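Long-range contacts in GMP reductase (Trypanosoma brucei brucei, PDB 6JIG), which probably catalyses the irreversible NADPH-dependent deamination of GMP to IMP, so balancing the adenine and guanine nucleotide pools: residues N53-C58 and I397-A402; I72-R77 and V255-I260; G379-P384 and K437-P442. The protein carries 1 engineered substitution. All blocks are in the same frame, centred on the assembly; numbering follows the deposited sequence.

Contact 1 (N53-C58 and I397-A402). With 5GP (guanosine-5'-monophosphate), chain B.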
ATOM      1  N   ASN A  53     -21.750 -27.179  12.162  1.00 34.00           N
ATOM      2  CA  ASN A  53     -20.928 -28.251  12.741  1.00 35.24           C
ATOM      3  C   ASN A  53     -19.493 -28.134  12.215  1.00 37.24           C
ATOM      4  O   ASN A  53     -19.011 -28.943  11.423  1.00 39.20           O
ATOM      5  CB  ASN A  53     -21.520 -29.618  12.425  1.00 33.57           C
ATOM      6  CG  ASN A  53     -21.880 -29.786  10.949  1.00 40.56           C
ATOM      7  OD1 ASN A  53     -22.553 -28.934  10.357  1.00 37.70           O
ATOM      8  ND2 ASN A  53     -21.430 -30.888  10.351  1.00 40.48           N
ATOM      9  N   MET A  54     -18.817 -27.090  12.678  1.00 37.05           N
ATOM     10  CA  MET A  54     -17.402 -26.856  12.444  1.00 39.66           C
ATOM     11  C   MET A  54     -16.697 -26.783  13.786  1.00 40.76           C
ATOM     12  O   MET A  54     -17.265 -26.283  14.761  1.00 39.20           O
ATOM     13  CB  MET A  54     -17.185 -25.554  11.667  1.00 39.64           C
ATOM     14  CG  MET A  54     -17.714 -25.630  10.254  1.00 41.93           C
ATOM     15  SD  MET A  54     -17.676 -24.007   9.471  1.00 42.08           S
ATOM     16  CE  MET A  54     -15.909 -23.680   9.572  1.00 43.96           C
ATOM     17  N   ASP A  55     -15.455 -27.272  13.838  1.00 41.58           N
ATOM     18  CA  ASP A  55     -14.782 -27.286  15.127  1.00 40.67           C
ATOM     19  C   ASP A  55     -14.271 -25.917  15.541  1.00 44.31           C
ATOM     20  O   ASP A  55     -13.704 -25.805  16.631  1.00 40.61           O
ATOM     21  CB  ASP A  55     -13.662 -28.336  15.154  1.00 44.15           C
ATOM     22  CG  ASP A  55     -12.489 -28.030  14.212  1.00 49.05           C
ATOM     23  OD1 ASP A  55     -12.516 -27.025  13.471  1.00 43.56           O
ATOM     24  OD2 ASP A  55     -11.521 -28.830  14.242  1.00 46.95           O
ATOM     25  N   THR A  56     -14.496 -24.874  14.738  1.00 40.13           N
ATOM     26  CA  THR A  56     -14.260 -23.501  15.162  1.00 40.91           C
ATOM     27  C   THR A  56     -15.559 -22.725  15.368  1.00 44.03           C
ATOM     28  O   THR A  56     -15.518 -21.512  15.596  1.00 43.69           O
ATOM     29  CB  THR A  56     -13.373 -22.769  14.147  1.00 47.21           C
ATOM     30  OG1 THR A  56     -13.972 -22.842  12.850  1.00 47.72           O
ATOM     31  CG2 THR A  56     -11.992 -23.404  14.085  1.00 45.35           C
ATOM     32  N   VAL A  57     -16.710 -23.388  15.302  1.00 41.38           N
ATOM     33  CA  VAL A  57     -17.982 -22.683  15.440  1.00 40.13           C
ATOM     34  C   VAL A  57     -18.820 -23.258  16.579  1.00 40.11           C
ATOM     35  O   VAL A  57     -19.218 -22.525  17.491  1.00 42.47           O
ATOM     36  CB  VAL A  57     -18.772 -22.695  14.112  1.00 38.94           C
ATOM     37  CG1 VAL A  57     -20.134 -22.083  14.322  1.00 40.61           C
ATOM     38  CG2 VAL A  57     -18.014 -21.922  13.017  1.00 39.97           C
ATOM     39  N   CYS A  58     -19.094 -24.563  16.560  1.00 39.66           N
ATOM     40  CA  CYS A  58     -20.119 -25.116  17.453  1.00 39.21           C
ATOM     41  C   CYS A  58     -19.585 -26.241  18.342  1.00 39.07           C
ATOM     42  O   CYS A  58     -19.503 -27.399  17.919  1.00 39.25           O
ATOM     43  CB  CYS A  58     -21.324 -25.603  16.655  1.00 38.00           C
ATOM     44  SG  CYS A  58     -22.734 -26.062  17.765  1.00 39.86           S
ATOM     45  N   ILE A 397      -9.495 -18.298  15.238  1.00 62.04           N
ATOM     46  CA  ILE A 397      -9.284 -19.138  14.064  1.00 63.18           C
ATOM     47  C   ILE A 397     -10.625 -19.609  13.518  1.00 61.84           C
ATOM     48  O   ILE A 397     -11.540 -19.959  14.277  1.00 57.72           O
ATOM     49  CB  ILE A 397      -8.377 -20.335  14.412  1.00 63.47           C
ATOM     50  CG1 ILE A 397      -6.976 -19.857  14.801  1.00 64.10           C
ATOM     51  CG2 ILE A 397      -8.300 -21.317  13.244  1.00 60.76           C
ATOM     52  CD1 ILE A 397      -6.311 -19.005  13.741  1.00 63.94           C
ATOM     53  N   ILE A 398     -10.753 -19.598  12.191  1.00 59.30           N
ATOM     54  CA  ILE A 398     -11.792 -20.338  11.483  1.00 57.85           C
ATOM     55  C   ILE A 398     -11.095 -21.207  10.442  1.00 57.41           C
ATOM     56  O   ILE A 398     -10.140 -20.763   9.791  1.00 54.45           O
ATOM     57  CB  ILE A 398     -12.841 -19.404  10.836  1.00 59.78           C
ATOM     58  CG1 ILE A 398     -14.047 -20.209  10.336  1.00 54.65           C
ATOM     59  CG2 ILE A 398     -12.222 -18.545   9.712  1.00 60.64           C
ATOM     60  CD1 ILE A 398     -15.090 -19.359   9.638  1.00 47.75           C
ATOM     61  N   ARG A 399     -11.532 -22.458  10.316  1.00 53.75           N
ATOM     62  CA  ARG A 399     -10.825 -23.376   9.437  1.00 53.94           C
ATOM     63  C   ARG A 399     -11.789 -24.386   8.831  1.00 54.09           C
ATOM     64  O   ARG A 399     -12.766 -24.806   9.463  1.00 51.05           O
ATOM     65  CB  ARG A 399      -9.689 -24.095  10.178  1.00 55.74           C
ATOM     66  CG  ARG A 399     -10.148 -25.096  11.220  1.00 55.52           C
ATOM     67  CD  ARG A 399      -8.991 -25.493  12.105  1.00 58.70           C
ATOM     68  NE  ARG A 399      -9.384 -26.481  13.104  1.00 59.00           N
ATOM     69  CZ  ARG A 399      -8.607 -26.853  14.115  1.00 63.51           C
ATOM     70  NH1 ARG A 399      -7.402 -26.310  14.249  1.00 62.33           N
ATOM     71  NH2 ARG A 399      -9.031 -27.760  14.989  1.00 57.97           N
ATOM     72  N   GLY A 400     -11.493 -24.774   7.592  1.00 51.19           N
ATOM     73  CA  GLY A 400     -12.316 -25.753   6.914  1.00 52.02           C
ATOM     74  C   GLY A 400     -12.148 -27.138   7.505  1.00 55.82           C
ATOM     75  O   GLY A 400     -11.070 -27.520   7.961  1.00 53.61           O
ATOM     76  N   MET A 401     -13.248 -27.897   7.499  1.00 55.73           N
ATOM     77  CA  MET A 401     -13.246 -29.268   7.997  1.00 56.13           C
ATOM     78  C   MET A 401     -12.620 -30.253   7.013  1.00 59.21           C
ATOM     79  O   MET A 401     -12.376 -31.406   7.386  1.00 57.82           O
ATOM     80  CB  MET A 401     -14.676 -29.696   8.344  1.00 55.20           C
ATOM     81  CG  MET A 401     -15.307 -28.852   9.463  1.00 52.15           C
ATOM     82  SD  MET A 401     -14.534 -29.141  11.089  1.00 54.16           S
ATOM     83  CE  MET A 401     -15.535 -30.514  11.685  1.00 49.38           C
ATOM     84  N   ALA A 402     -12.351 -29.829   5.776  1.00 58.27           N
ATOM     85  CA  ALA A 402     -11.565 -30.612   4.830  1.00 59.94           C
ATOM     86  C   ALA A 402     -10.147 -30.070   4.678  1.00 60.15           C
ATOM     87  O   ALA A 402      -9.427 -30.494   3.769  1.00 56.46           O
ATOM     88  CB  ALA A 402     -12.264 -30.667   3.468  1.00 56.86           C
TER
HETATM   89  P   5GP B 601     -19.794 -20.266   5.965  1.00 39.22           P
HETATM   90  O1P 5GP B 601     -19.660 -19.583   4.615  1.00 38.83           O
HETATM   91  O2P 5GP B 601     -18.544 -20.176   6.816  1.00 39.72           O
HETATM   92  O3P 5GP B 601     -21.069 -19.939   6.702  1.00 38.41           O
HETATM   93  O5' 5GP B 601     -19.992 -21.790   5.535  1.00 39.27           O
HETATM   94  C5' 5GP B 601     -19.895 -22.869   6.452  1.00 38.25           C
HETATM   95  C4' 5GP B 601     -20.138 -24.191   5.752  1.00 37.98           C
HETATM   96  O4' 5GP B 601     -18.999 -24.516   4.922  1.00 40.93           O
HETATM   97  C3' 5GP B 601     -20.276 -25.415   6.648  1.00 38.54           C
HETATM   98  O3' 5GP B 601     -21.554 -25.521   7.263  1.00 36.04           O
HETATM   99  C2' 5GP B 601     -19.928 -26.575   5.698  1.00 40.55           C
HETATM  100  O2' 5GP B 601     -21.043 -26.976   4.913  1.00 41.32           O
HETATM  101  C1' 5GP B 601     -18.930 -25.918   4.741  1.00 40.90           C
HETATM  102  N9  5GP B 601     -17.548 -26.341   4.991  1.00 45.05           N
HETATM  103  C8  5GP B 601     -16.871 -26.285   6.149  1.00 46.66           C
HETATM  104  N7  5GP B 601     -15.616 -26.752   5.922  1.00 48.87           N
HETATM  105  C5  5GP B 601     -15.529 -27.071   4.607  1.00 49.64           C
HETATM  106  C6  5GP B 601     -14.517 -27.574   3.800  1.00 50.31           C
HETATM  107  O6  5GP B 601     -13.396 -27.808   4.296  1.00 50.91           O
HETATM  108  N1  5GP B 601     -14.761 -27.798   2.499  1.00 47.19           N
HETATM  109  C2  5GP B 601     -15.961 -27.545   1.958  1.00 47.37           C
HETATM  110  N2  5GP B 601     -16.176 -27.776   0.643  1.00 45.84           N
HETATM  111  N3  5GP B 601     -16.967 -27.040   2.712  1.00 43.14           N
HETATM  112  C4  5GP B 601     -16.755 -26.806   4.028  1.00 44.07           C
HETATM  113  O   HOH W   1     -13.646 -25.592  11.828  1.00 45.82           O

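Contact 2 (I72-R77 and V255-I260)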
ATOM      1  N   ILE A  72     -30.609 -23.482  16.850  1.00 34.90           N
ATOM      2  CA  ILE A  72     -29.993 -24.750  17.247  1.00 33.62           C
ATOM      3  C   ILE A  72     -28.548 -24.755  16.770  1.00 38.03           C
ATOM      4  O   ILE A  72     -28.190 -24.060  15.810  1.00 35.32           O
ATOM      5  CB  ILE A  72     -30.788 -25.961  16.692  1.00 33.97           C
ATOM      6  CG1 ILE A  72     -30.484 -27.238  17.492  1.00 33.32           C
ATOM      7  CG2 ILE A  72     -30.501 -26.200  15.188  1.00 33.95           C
ATOM      8  CD1 ILE A  72     -31.355 -28.417  17.109  1.00 36.70           C
ATOM      9  N   GLY A  73     -27.706 -25.528  17.456  1.00 33.70           N
ATOM     10  CA  GLY A  73     -26.358 -25.810  16.994  1.00 34.55           C
ATOM     11  C   GLY A  73     -26.227 -27.286  16.668  1.00 37.05           C
ATOM     12  O   GLY A  73     -26.905 -28.125  17.270  1.00 37.13           O
ATOM     13  N   ILE A  74     -25.364 -27.602  15.698  1.00 34.15           N
ATOM     14  CA  ILE A  74     -25.025 -28.980  15.345  1.00 35.04           C
ATOM     15  C   ILE A  74     -23.600 -29.244  15.826  1.00 39.23           C
ATOM     16  O   ILE A  74     -22.637 -28.666  15.302  1.00 35.37           O
ATOM     17  CB  ILE A  74     -25.146 -29.249  13.839  1.00 35.06           C
ATOM     18  CG1 ILE A  74     -26.516 -28.849  13.294  1.00 35.08           C
ATOM     19  CG2 ILE A  74     -24.858 -30.725  13.541  1.00 36.14           C
ATOM     20  CD1 ILE A  74     -27.712 -29.516  14.008  1.00 34.41           C
ATOM     21  N   LEU A  75     -23.464 -30.125  16.813  1.00 34.49           N
ATOM     22  CA  LEU A  75     -22.154 -30.471  17.360  1.00 37.02           C
ATOM     23  C   LEU A  75     -21.299 -31.204  16.332  1.00 35.73           C
ATOM     24  O   LEU A  75     -21.733 -32.198  15.738  1.00 37.79           O
ATOM     25  CB  LEU A  75     -22.323 -31.350  18.600  1.00 39.12           C
ATOM     26  CG  LEU A  75     -23.038 -30.686  19.777  1.00 37.44           C
ATOM     27  CD1 LEU A  75     -23.311 -31.717  20.892  1.00 38.18           C
ATOM     28  CD2 LEU A  75     -22.250 -29.504  20.320  1.00 34.81           C
ATOM     29  N   HIS A  76     -20.064 -30.736  16.146  1.00 35.35           N
ATOM     30  CA  HIS A  76     -19.199 -31.312  15.131  1.00 36.02           C
ATOM     31  C   HIS A  76     -18.664 -32.669  15.596  1.00 41.06           C
ATOM     32  O   HIS A  76     -18.683 -32.997  16.791  1.00 41.04           O
ATOM     33  CB  HIS A  76     -18.050 -30.354  14.808  1.00 40.97           C
ATOM     34  CG  HIS A  76     -17.002 -30.295  15.870  1.00 39.82           C
ATOM     35  ND1 HIS A  76     -15.931 -31.165  15.902  1.00 42.82           N
ATOM     36  CD2 HIS A  76     -16.851 -29.472  16.932  1.00 39.34           C
ATOM     37  CE1 HIS A  76     -15.174 -30.887  16.950  1.00 41.73           C
ATOM     38  NE2 HIS A  76     -15.712 -29.866  17.593  1.00 39.46           N
ATOM     39  N   ARG A  77     -18.201 -33.467  14.629  1.00 40.48           N
ATOM     40  CA  ARG A  77     -17.772 -34.842  14.861  1.00 40.24           C
ATOM     41  C   ARG A  77     -16.261 -35.022  14.774  1.00 41.92           C
ATOM     42  O   ARG A  77     -15.778 -36.160  14.756  1.00 44.20           O
ATOM     43  CB  ARG A  77     -18.463 -35.779  13.870  1.00 39.18           C
ATOM     44  CG  ARG A  77     -17.950 -35.645  12.420  1.00 45.32           C
ATOM     45  CD  ARG A  77     -18.715 -36.554  11.476  1.00 44.76           C
ATOM     46  NE  ARG A  77     -18.592 -36.141  10.073  1.00 50.32           N
ATOM     47  CZ  ARG A  77     -17.830 -36.765   9.182  1.00 50.68           C
ATOM     48  NH1 ARG A  77     -17.119 -37.825   9.547  1.00 54.09           N
ATOM     49  NH2 ARG A  77     -17.782 -36.336   7.925  1.00 49.45           N
ATOM     50  N   VAL A 255     -31.551 -34.420  16.913  1.00 38.44           N
ATOM     51  CA  VAL A 255     -31.487 -34.770  15.497  1.00 37.29           C
ATOM     52  C   VAL A 255     -30.067 -35.216  15.207  1.00 33.84           C
ATOM     53  O   VAL A 255     -29.115 -34.819  15.890  1.00 35.28           O
ATOM     54  CB  VAL A 255     -31.857 -33.603  14.538  1.00 37.14           C
ATOM     55  CG1 VAL A 255     -33.298 -33.198  14.692  1.00 41.06           C
ATOM     56  CG2 VAL A 255     -30.951 -32.398  14.769  1.00 39.30           C
ATOM     57  N   LEU A 256     -29.925 -36.043  14.187  1.00 35.50           N
ATOM     58  CA  LEU A 256     -28.617 -36.402  13.669  1.00 36.91           C
ATOM     59  C   LEU A 256     -28.451 -35.784  12.288  1.00 35.17           C
ATOM     60  O   LEU A 256     -29.411 -35.685  11.520  1.00 35.83           O
ATOM     61  CB  LEU A 256     -28.453 -37.919  13.560  1.00 33.55           C
ATOM     62  CG  LEU A 256     -28.442 -38.695  14.875  1.00 38.40           C
ATOM     63  CD1 LEU A 256     -28.435 -40.179  14.581  1.00 37.19           C
ATOM     64  CD2 LEU A 256     -27.235 -38.297  15.709  1.00 34.05           C
ATOM     65  N   VAL A 257     -27.224 -35.388  11.965  1.00 33.97           N
ATOM     66  CA  VAL A 257     -26.924 -34.801  10.661  1.00 33.85           C
ATOM     67  C   VAL A 257     -25.846 -35.648  10.000  1.00 31.72           C
ATOM     68  O   VAL A 257     -24.683 -35.616  10.420  1.00 37.32           O
ATOM     69  CB  VAL A 257     -26.479 -33.337  10.768  1.00 36.43           C
ATOM     70  CG1 VAL A 257     -26.199 -32.764   9.365  1.00 35.18           C
ATOM     71  CG2 VAL A 257     -27.521 -32.503  11.532  1.00 34.85           C
ATOM     72  N   VAL A 258     -26.226 -36.395   8.967  1.00 31.39           N
ATOM     73  CA  VAL A 258     -25.266 -37.096   8.118  1.00 36.17           C
ATOM     74  C   VAL A 258     -24.621 -36.057   7.218  1.00 37.88           C
ATOM     75  O   VAL A 258     -25.309 -35.421   6.418  1.00 38.11           O
ATOM     76  CB  VAL A 258     -25.950 -38.182   7.277  1.00 36.40           C
ATOM     77  CG1 VAL A 258     -24.938 -38.833   6.350  1.00 40.54           C
ATOM     78  CG2 VAL A 258     -26.605 -39.198   8.165  1.00 36.56           C
ATOM     79  N   ASP A 259     -23.303 -35.891   7.328  1.00 37.13           N
ATOM     80  CA  ASP A 259     -22.648 -34.747   6.694  1.00 41.37           C
ATOM     81  C   ASP A 259     -21.376 -35.209   6.005  1.00 39.93           C
ATOM     82  O   ASP A 259     -20.386 -35.530   6.671  1.00 39.98           O
ATOM     83  CB  ASP A 259     -22.346 -33.645   7.712  1.00 43.98           C
ATOM     84  CG  ASP A 259     -22.000 -32.316   7.041  1.00 46.41           C
ATOM     85  OD1 ASP A 259     -21.860 -32.290   5.799  1.00 50.55           O
ATOM     86  OD2 ASP A 259     -21.853 -31.298   7.740  1.00 46.34           O
ATOM     87  N   ILE A 260     -21.404 -35.233   4.671  1.00 39.51           N
ATOM     88  CA  ILE A 260     -20.210 -35.442   3.866  1.00 39.98           C
ATOM     89  C   ILE A 260     -20.254 -34.477   2.687  1.00 39.41           C
ATOM     90  O   ILE A 260     -21.310 -33.968   2.303  1.00 37.82           O
ATOM     91  CB  ILE A 260     -20.061 -36.893   3.366  1.00 40.63           C
ATOM     92  CG1 ILE A 260     -21.289 -37.343   2.583  1.00 38.60           C
ATOM     93  CG2 ILE A 260     -19.768 -37.848   4.532  1.00 48.74           C
ATOM     94  CD1 ILE A 260     -21.051 -38.718   1.948  1.00 46.29           C
TER

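Contact 3 (G379-P384 and K437-P442)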
ATOM      1  N   GLY A 379     -15.515 -16.685  15.867  1.00 46.55           N
ATOM      2  CA  GLY A 379     -14.960 -15.560  16.582  1.00 49.00           C
ATOM      3  C   GLY A 379     -15.873 -14.937  17.609  1.00 50.95           C
ATOM      4  O   GLY A 379     -15.492 -13.931  18.226  1.00 50.43           O
ATOM      5  N   THR A 380     -17.073 -15.473  17.805  1.00 45.97           N
ATOM      6  CA  THR A 380     -17.865 -15.001  18.921  1.00 47.00           C
ATOM      7  C   THR A 380     -17.333 -15.619  20.210  1.00 48.52           C
ATOM      8  O   THR A 380     -16.542 -16.571  20.191  1.00 49.14           O
ATOM      9  CB  THR A 380     -19.342 -15.337  18.720  1.00 43.89           C
ATOM     10  OG1 THR A 380     -19.487 -16.746  18.526  1.00 40.92           O
ATOM     11  CG2 THR A 380     -19.889 -14.606  17.480  1.00 44.37           C
ATOM     12  N   ASP A 381     -17.758 -15.044  21.338  1.00 46.46           N
ATOM     13  CA  ASP A 381     -17.376 -15.568  22.645  1.00 47.41           C
ATOM     14  C   ASP A 381     -17.618 -17.069  22.730  1.00 49.76           C
ATOM     15  O   ASP A 381     -16.760 -17.826  23.201  1.00 49.72           O
ATOM     16  CB  ASP A 381     -18.163 -14.861  23.749  1.00 47.64           C
ATOM     17  CG  ASP A 381     -17.725 -13.427  23.974  1.00 50.03           C
ATOM     18  OD1 ASP A 381     -16.844 -12.923  23.248  1.00 51.78           O
ATOM     19  OD2 ASP A 381     -18.281 -12.791  24.889  1.00 53.91           O
ATOM     20  N   GLU A 382     -18.788 -17.518  22.269  1.00 46.07           N
ATOM     21  CA  GLU A 382     -19.197 -18.905  22.443  1.00 44.81           C
ATOM     22  C   GLU A 382     -18.556 -19.855  21.441  1.00 45.71           C
ATOM     23  O   GLU A 382     -18.596 -21.070  21.656  1.00 47.98           O
ATOM     24  CB  GLU A 382     -20.725 -19.011  22.354  1.00 44.04           C
ATOM     25  CG  GLU A 382     -21.458 -18.355  23.522  1.00 42.56           C
ATOM     26  CD  GLU A 382     -21.684 -16.865  23.331  1.00 46.58           C
ATOM     27  OE1 GLU A 382     -21.112 -16.276  22.380  1.00 46.60           O
ATOM     28  OE2 GLU A 382     -22.437 -16.274  24.136  1.00 48.04           O
ATOM     29  N   ALA A 383     -17.983 -19.347  20.355  1.00 43.15           N
ATOM     30  CA  ALA A 383     -17.275 -20.215  19.434  1.00 43.15           C
ATOM     31  C   ALA A 383     -16.049 -20.807  20.129  1.00 50.46           C
ATOM     32  O   ALA A 383     -15.466 -20.178  21.016  1.00 53.00           O
ATOM     33  CB  ALA A 383     -16.847 -19.450  18.185  1.00 44.67           C
ATOM     34  N   PRO A 384     -15.655 -22.023  19.765  1.00 45.63           N
ATOM     35  CA  PRO A 384     -14.479 -22.637  20.392  1.00 50.67           C
ATOM     36  C   PRO A 384     -13.209 -21.885  20.022  1.00 57.47           C
ATOM     37  O   PRO A 384     -13.168 -21.088  19.082  1.00 58.25           O
ATOM     38  CB  PRO A 384     -14.457 -24.056  19.820  1.00 48.42           C
ATOM     39  CG  PRO A 384     -15.795 -24.268  19.206  1.00 45.34           C
ATOM     40  CD  PRO A 384     -16.301 -22.923  18.800  1.00 42.80           C
ATOM     41  N   LYS A 437     -15.876 -11.206  17.784  1.00 56.48           N
ATOM     42  CA  LYS A 437     -17.152 -10.546  17.549  1.00 52.82           C
ATOM     43  C   LYS A 437     -17.955 -10.258  18.816  1.00 49.91           C
ATOM     44  O   LYS A 437     -18.978  -9.573  18.726  1.00 47.87           O
ATOM     45  CB  LYS A 437     -18.016 -11.387  16.597  1.00 51.61           C
ATOM     46  CG  LYS A 437     -17.408 -11.702  15.229  1.00 52.08           C
ATOM     47  CD  LYS A 437     -18.458 -12.399  14.347  1.00 51.72           C
ATOM     48  CE  LYS A 437     -18.027 -12.504  12.887  1.00 51.54           C
ATOM     49  NZ  LYS A 437     -16.910 -13.454  12.730  1.00 47.64           N
ATOM     50  N   GLY A 438     -17.533 -10.754  19.978  1.00 50.77           N
ATOM     51  CA  GLY A 438     -18.318 -10.618  21.187  1.00 49.33           C
ATOM     52  C   GLY A 438     -19.289 -11.770  21.358  1.00 45.94           C
ATOM     53  O   GLY A 438     -19.181 -12.794  20.683  1.00 46.93           O
ATOM     54  N   PRO A 439     -20.257 -11.632  22.266  1.00 48.00           N
ATOM     55  CA  PRO A 439     -21.226 -12.715  22.471  1.00 46.29           C
ATOM     56  C   PRO A 439     -22.103 -12.926  21.244  1.00 43.11           C
ATOM     57  O   PRO A 439     -22.432 -11.983  20.518  1.00 45.55           O
ATOM     58  CB  PRO A 439     -22.052 -12.233  23.669  1.00 47.35           C
ATOM     59  CG  PRO A 439     -21.879 -10.748  23.675  1.00 52.48           C
ATOM     60  CD  PRO A 439     -20.489 -10.502  23.180  1.00 49.21           C
ATOM     61  N   VAL A 440     -22.491 -14.189  21.030  1.00 41.47           N
ATOM     62  CA  VAL A 440     -23.209 -14.563  19.810  1.00 42.33           C
ATOM     63  C   VAL A 440     -24.667 -14.106  19.856  1.00 42.87           C
ATOM     64  O   VAL A 440     -25.283 -13.890  18.808  1.00 41.86           O
ATOM     65  CB  VAL A 440     -23.110 -16.083  19.566  1.00 41.15           C
ATOM     66  CG1 VAL A 440     -24.034 -16.830  20.486  1.00 39.19           C
ATOM     67  CG2 VAL A 440     -23.449 -16.427  18.118  1.00 39.81           C
ATOM     68  N   GLY A 441     -25.237 -13.948  21.049  1.00 40.05           N
ATOM     69  CA  GLY A 441     -26.625 -13.560  21.204  1.00 43.76           C
ATOM     70  C   GLY A 441     -27.035 -12.304  20.452  1.00 43.32           C
ATOM     71  O   GLY A 441     -27.953 -12.326  19.624  1.00 43.05           O
ATOM     72  N   PRO A 442     -26.375 -11.178  20.733  1.00 45.60           N
ATOM     73  CA  PRO A 442     -26.719  -9.941  20.005  1.00 45.63           C
ATOM     74  C   PRO A 442     -26.532 -10.061  18.502  1.00 43.53           C
ATOM     75  O   PRO A 442     -27.283  -9.441  17.736  1.00 41.84           O
ATOM     76  CB  PRO A 442     -25.767  -8.895  20.605  1.00 44.78           C
ATOM     77  CG  PRO A 442     -25.378  -9.444  21.945  1.00 47.53           C
ATOM     78  CD  PRO A 442     -25.373 -10.946  21.791  1.00 46.74           C
TER
HETATM   79  O   HOH W   2     -24.414 -14.853  23.733  1.00 45.61           O

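Contact 1 (N53-C58 and I397-A402)
Arg399 grips the carboxylate of Asp55 side-on, one nitrogen to each oxygen: NH2 lies 2.8 Å from OD2 and NE 3.2 Å from OD1. The two flat groups are turned 51° apart, so OD2 stays in the guanidinium plane while NH2 reaches it from above the carboxylate. A water donates to Asp55 OD1 and to Arg399 O and accepts from Thr56 OG1, tying the carboxylate to both segments.

The loop 53-58 follows strand 49-51 of the TIM barrel, and 397-402 covers the end of strand 393-399 and the loop after it; together they supply part of the wall of the GMP site. Met401 N donates to N7 of the nucleotide (3.1 Å) and Ala402 N to O6 (2.7 Å), so that two successive backbone N-H groups meet the purine.

Flexible, apolar methionine chains pack beside the nucleotide, and the thioether can also accept a weak bond. Met401, bent at chi2 (-69°), brings SD to Asp55 N, which donates a weak hydrogen bond of 3.4 Å. Met54, bent at chi3 (60°), turns CE to within 4.0 Å of Ile398 CG1, while its SD lies 3.9 Å from C5' of the ribose.

Contact 2 (I72-R77 and V255-I260)
Ile74 and Val257 meet inside the TIM barrel, each on a strand whose neighbour in the sheet is 232-235. Strands 72-75 and 255-259 are thus not bonded to each other; they are two places apart round the closed parallel sheet. The two side chains cross at about a right angle. Val257 presents CG2, which lies 3.8 Å from Ile74 CG2 and 3.9 Å from Ile74 CD1, so a single methyl rests against both branches of the isoleucine. With chi2 at -56° the isoleucine chain folds CD1 back to that methyl, and the same CD1 approaches Val255 CG2 at 4.4 Å. Beta-branched residues suit such an interior, being at home in strands and broad close to the backbone. The alternation of the strand sends Leu256 and Val258 the other way, against helices 239-251 and 266-277.

At the carboxyl-terminal rim the pairing turns polar. Asp259 and Ile260 are predicted to contribute to the dinucleotide site. Asp259 directs OD2 to Lys309, in a salt bridge, and to Asn53, and leaves its carbonyl to Arg77. Arginine fits here because its long chain carries the guanidinium from the loop after strand 72-75 to the end of strand 255-259. The guanidinium arrives obliquely, with Ile260 CG2 4.2 Å from NH2, and Arg77 NH2 makes a weak hydrogen bond to Asp259 O, 3.0 Å long and bent to 127°.

Contact 3 (G379-P384 and K437-P442)
Glu382 leans across to Val440 and can be followed outward from its backbone. CB and CG act as a spacer, with CG anti to the carbonyl carbon and beside the backbone N (chi1 -68°); the bend at chi2 (85°) then turns CD toward the other segment, 3.7 Å from Val440 CG1. At the tip OE1 takes the hydrogen bond of Val440 N at 2.8 Å, met on its syn side and somewhat out of the carboxylate plane, and also lies 3.5 Å from Val440 CB. The second oxygen, OE2, accepts from a water that in turn accepts from Gly441 N. An acid suits this place: the carboxylate reaches one backbone N-H directly and the next through a water, near the amino-terminal end of helix 440-457, where the helix dipole would probably favour a negative charge.

Two backbone bonds join the segments just before this point. Lys437 N donates to Gly379 O (2.8 Å) and Asp381 N to Gly438 O (2.7 Å). Both glycines have positive phi, and Gly438, at 89°, adopts a conformation in which a CB would press on the carbonyl before it. Beside these bonds Thr380 sets CG2 against Lys437 CB at 3.8 Å and turns OG1 to Leu377 O, while Lys437 NZ bonds Ala378 O and Asn375 O. The side chain of Asp381 runs alongside the ring of Pro439, pointing the same way.

The contact joins the loop after barrel strand 370-373 to the stretch between strand 431-435 and helix 440-457, with Met62 and Ala65 of helix 60-68 packed against Val440.

Contact 1 is the hub of the three. Asn53 ND2 of contact 1 lies 2.7 Å from Asp259 OD2 of contact 2, a probable hydrogen bond, and their centres are 12 Å apart. Contact 1 also touches contact 3: Val57 O meets Pro384 CD at 3.2 Å, with centres 14 Å apart. Contacts 2 and 3 do not touch; their nearest atoms are about 6 Å apart. The contacts also lie at increasing distance from the bound GMP: contact 1 bonds the purine directly, the Asp259 side chain of contact 2 is about 5 Å away, and that of Lys437 in contact 3 about 9 Å. In sequence, contact 2 is nested inside contact 1, whereas contacts 1 and 3 interleave.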